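Local coordinates for FAD:protein FMN transferase (Vibrio cholerae, PDB 6NXI) that probably transfers the FMN part of FAD onto a threonine hydroxyl of a target flavoprotein, using magnesium, and holds FAD and magnesium in this structure, at residues L59-Q64 with E69-S74. Numbering follows the deposited sequence.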
loop_
_atom_site.group_PDB
_atom_site.type_symbol
_atom_site.label_atom_id
_atom_site.label_comp_id
_atom_site.label_asym_id
_atom_site.label_seq_id
_atom_site.Cartn_x
_atom_site.Cartn_y
_atom_site.Cartn_z
ATOM N N LEU A 59 -9.839 12.756 5.717
ATOM C CA LEU A 59 -9.208 12.977 4.405
ATOM C C LEU A 59 -10.245 13.499 3.420
ATOM O O LEU A 59 -9.880 14.370 2.616
ATOM C CB LEU A 59 -8.622 11.663 3.901
ATOM C CG LEU A 59 -8.014 11.735 2.510
ATOM C CD1 LEU A 59 -6.790 12.592 2.508
ATOM C CD2 LEU A 59 -7.680 10.312 2.033
ATOM N N SER A 60 -11.479 13.007 3.454
ATOM C CA SER A 60 -12.489 13.496 2.468
ATOM C C SER A 60 -12.829 14.939 2.821
ATOM O O SER A 60 -12.957 15.757 1.915
ATOM C CB SER A 60 -13.685 12.639 2.429
ATOM O OG SER A 60 -13.324 11.371 1.865
ATOM N N ARG A 61 -12.914 15.241 4.111
ATOM C CA ARG A 61 -13.177 16.654 4.494
ATOM C C ARG A 61 -12.024 17.538 4.005
ATOM O O ARG A 61 -12.318 18.707 3.602
ATOM C CB ARG A 61 -13.468 16.731 5.992
ATOM C CG ARG A 61 -14.783 16.039 6.315
ATOM C CD ARG A 61 -15.175 16.233 7.746
ATOM N NE ARG A 61 -14.706 15.148 8.576
ATOM C CZ ARG A 61 -13.729 15.218 9.498
ATOM N NH1 ARG A 61 -13.046 16.339 9.719
ATOM N NH2 ARG A 61 -13.429 14.130 10.167
ATOM N N PHE A 62 -10.774 17.076 4.012
ATOM C CA PHE A 62 -9.651 17.850 3.427
ATOM C C PHE A 62 -9.861 18.005 1.916
ATOM O O PHE A 62 -9.612 19.085 1.376
ATOM C CB PHE A 62 -8.295 17.240 3.734
ATOM C CG PHE A 62 -7.146 18.004 3.140
ATOM C CD1 PHE A 62 -6.915 19.328 3.506
ATOM C CD2 PHE A 62 -6.326 17.438 2.187
ATOM C CE1 PHE A 62 -5.850 20.032 2.972
ATOM C CE2 PHE A 62 -5.269 18.154 1.651
ATOM C CZ PHE A 62 -5.021 19.447 2.055
ATOM N N ASN A 63 -10.245 16.926 1.243
ATOM C CA ASN A 63 -10.508 16.970 -0.219
ATOM C C ASN A 63 -11.632 17.975 -0.476
ATOM O O ASN A 63 -11.554 18.647 -1.530
ATOM C CB ASN A 63 -10.774 15.567 -0.769
ATOM C CG ASN A 63 -9.519 14.725 -0.710
ATOM O OD1 ASN A 63 -8.412 15.261 -0.657
ATOM N ND2 ASN A 63 -9.685 13.400 -0.708
ATOM N N GLN A 64 -12.627 18.073 0.408
ATOM C CA GLN A 64 -13.780 19.010 0.241
ATOM C C GLN A 64 -13.384 20.441 0.601
ATOM O O GLN A 64 -14.083 21.377 0.142
ATOM C CB GLN A 64 -14.981 18.535 1.048
ATOM C CG GLN A 64 -15.511 17.211 0.539
ATOM C CD GLN A 64 -16.197 16.427 1.622
ATOM O OE1 GLN A 64 -16.673 17.008 2.597
ATOM N NE2 GLN A 64 -16.230 15.106 1.471
ATOM N N GLU A 69 -6.016 27.835 3.483
ATOM C CA GLU A 69 -5.869 27.889 4.970
ATOM C C GLU A 69 -5.606 26.503 5.533
ATOM O O GLU A 69 -6.167 25.496 5.074
ATOM C CB GLU A 69 -7.048 28.551 5.691
ATOM C CG GLU A 69 -7.215 30.041 5.363
ATOM C CD GLU A 69 -6.313 31.061 6.059
ATOM O OE1 GLU A 69 -5.252 30.689 6.589
ATOM O OE2 GLU A 69 -6.690 32.259 6.094
ATOM N N PRO A 70 -4.697 26.395 6.534
ATOM C CA PRO A 70 -4.302 25.078 7.050
ATOM C C PRO A 70 -5.506 24.321 7.627
ATOM O O PRO A 70 -6.431 24.910 8.170
ATOM C CB PRO A 70 -3.226 25.402 8.099
ATOM C CG PRO A 70 -2.713 26.763 7.663
ATOM C CD PRO A 70 -3.941 27.485 7.162
ATOM N N PHE A 71 -5.524 23.008 7.382
ATOM C CA PHE A 71 -6.622 22.119 7.800
ATOM C C PHE A 71 -6.054 21.091 8.791
ATOM O O PHE A 71 -5.196 20.240 8.441
ATOM C CB PHE A 71 -7.212 21.487 6.538
ATOM C CG PHE A 71 -8.362 20.562 6.797
ATOM C CD1 PHE A 71 -9.675 20.984 6.742
ATOM C CD2 PHE A 71 -8.112 19.234 7.074
ATOM C CE1 PHE A 71 -10.712 20.086 6.951
ATOM C CE2 PHE A 71 -9.150 18.355 7.350
ATOM C CZ PHE A 71 -10.443 18.769 7.244
ATOM N N ALA A 72 -6.507 21.148 10.040
ATOM C CA ALA A 72 -5.961 20.288 11.099
ATOM C C ALA A 72 -6.423 18.845 10.885
ATOM O O ALA A 72 -7.578 18.611 10.489
ATOM C CB ALA A 72 -6.362 20.812 12.450
ATOM N N VAL A 73 -5.493 17.925 11.101
ATOM C CA VAL A 73 -5.727 16.470 10.990
ATOM C C VAL A 73 -5.148 15.765 12.219
ATOM O O VAL A 73 -4.344 16.334 13.015
ATOM C CB VAL A 73 -5.138 15.921 9.680
ATOM C CG1 VAL A 73 -5.817 16.529 8.453
ATOM C CG2 VAL A 73 -3.630 16.120 9.633
ATOM N N SER A 74 -5.556 14.513 12.359
ATOM C CA SER A 74 -5.116 13.628 13.447
ATOM C C SER A 74 -3.622 13.330 13.307
ATOM O O SER A 74 -3.069 13.393 12.177
ATOM C CB SER A 74 -5.907 12.360 13.423
ATOM O OG SER A 74 -5.622 11.622 12.240
#
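F71 leaves its strand toward helix 58-64, and its ring lies against R61 and F62. Its CG stands anti to the backbone N (chi1 -179°), which places the ring against the helix backbone at these two residues. CB comes first and meets the F62 ring at the edge, near the plane of that ring, with F71 CB 3.7 Å from F62 CD1. CG follows, 3.8 Å from the same F62 CD1. The contact belongs to a short helix-loop-strand unit of the ApbE fold, away from the FAD and magnesium sites. Strand 71-72 is an outer strand of a small three-stranded antiparallel sheet, paired with strand 141-144 through backbone hydrogen bonding of F71 with L142. F62 is buried, touches L142 of that strand and makes a cation-pi contact with K144.

Further along the F71 ring, CD2 packs on both F62 CD1 and F62 CB, and CE2 of the same edge lies 3.9 Å from F62 CB. Along the other edge, CE1 passes near the carbonyl group of R61. The tip, CZ, reaches the peptide between the two helix residues, 3.7 Å from F62 N. F71 CZ also lies 3.9 Å from R61 CB. F62 CA sits over one face of the F71 ring in a CH-pi contact, 4.0 Å from the centroid. The two rings meet obliquely, with their planes at 49°. R61 NE donates a hydrogen bond to the backbone O of D56.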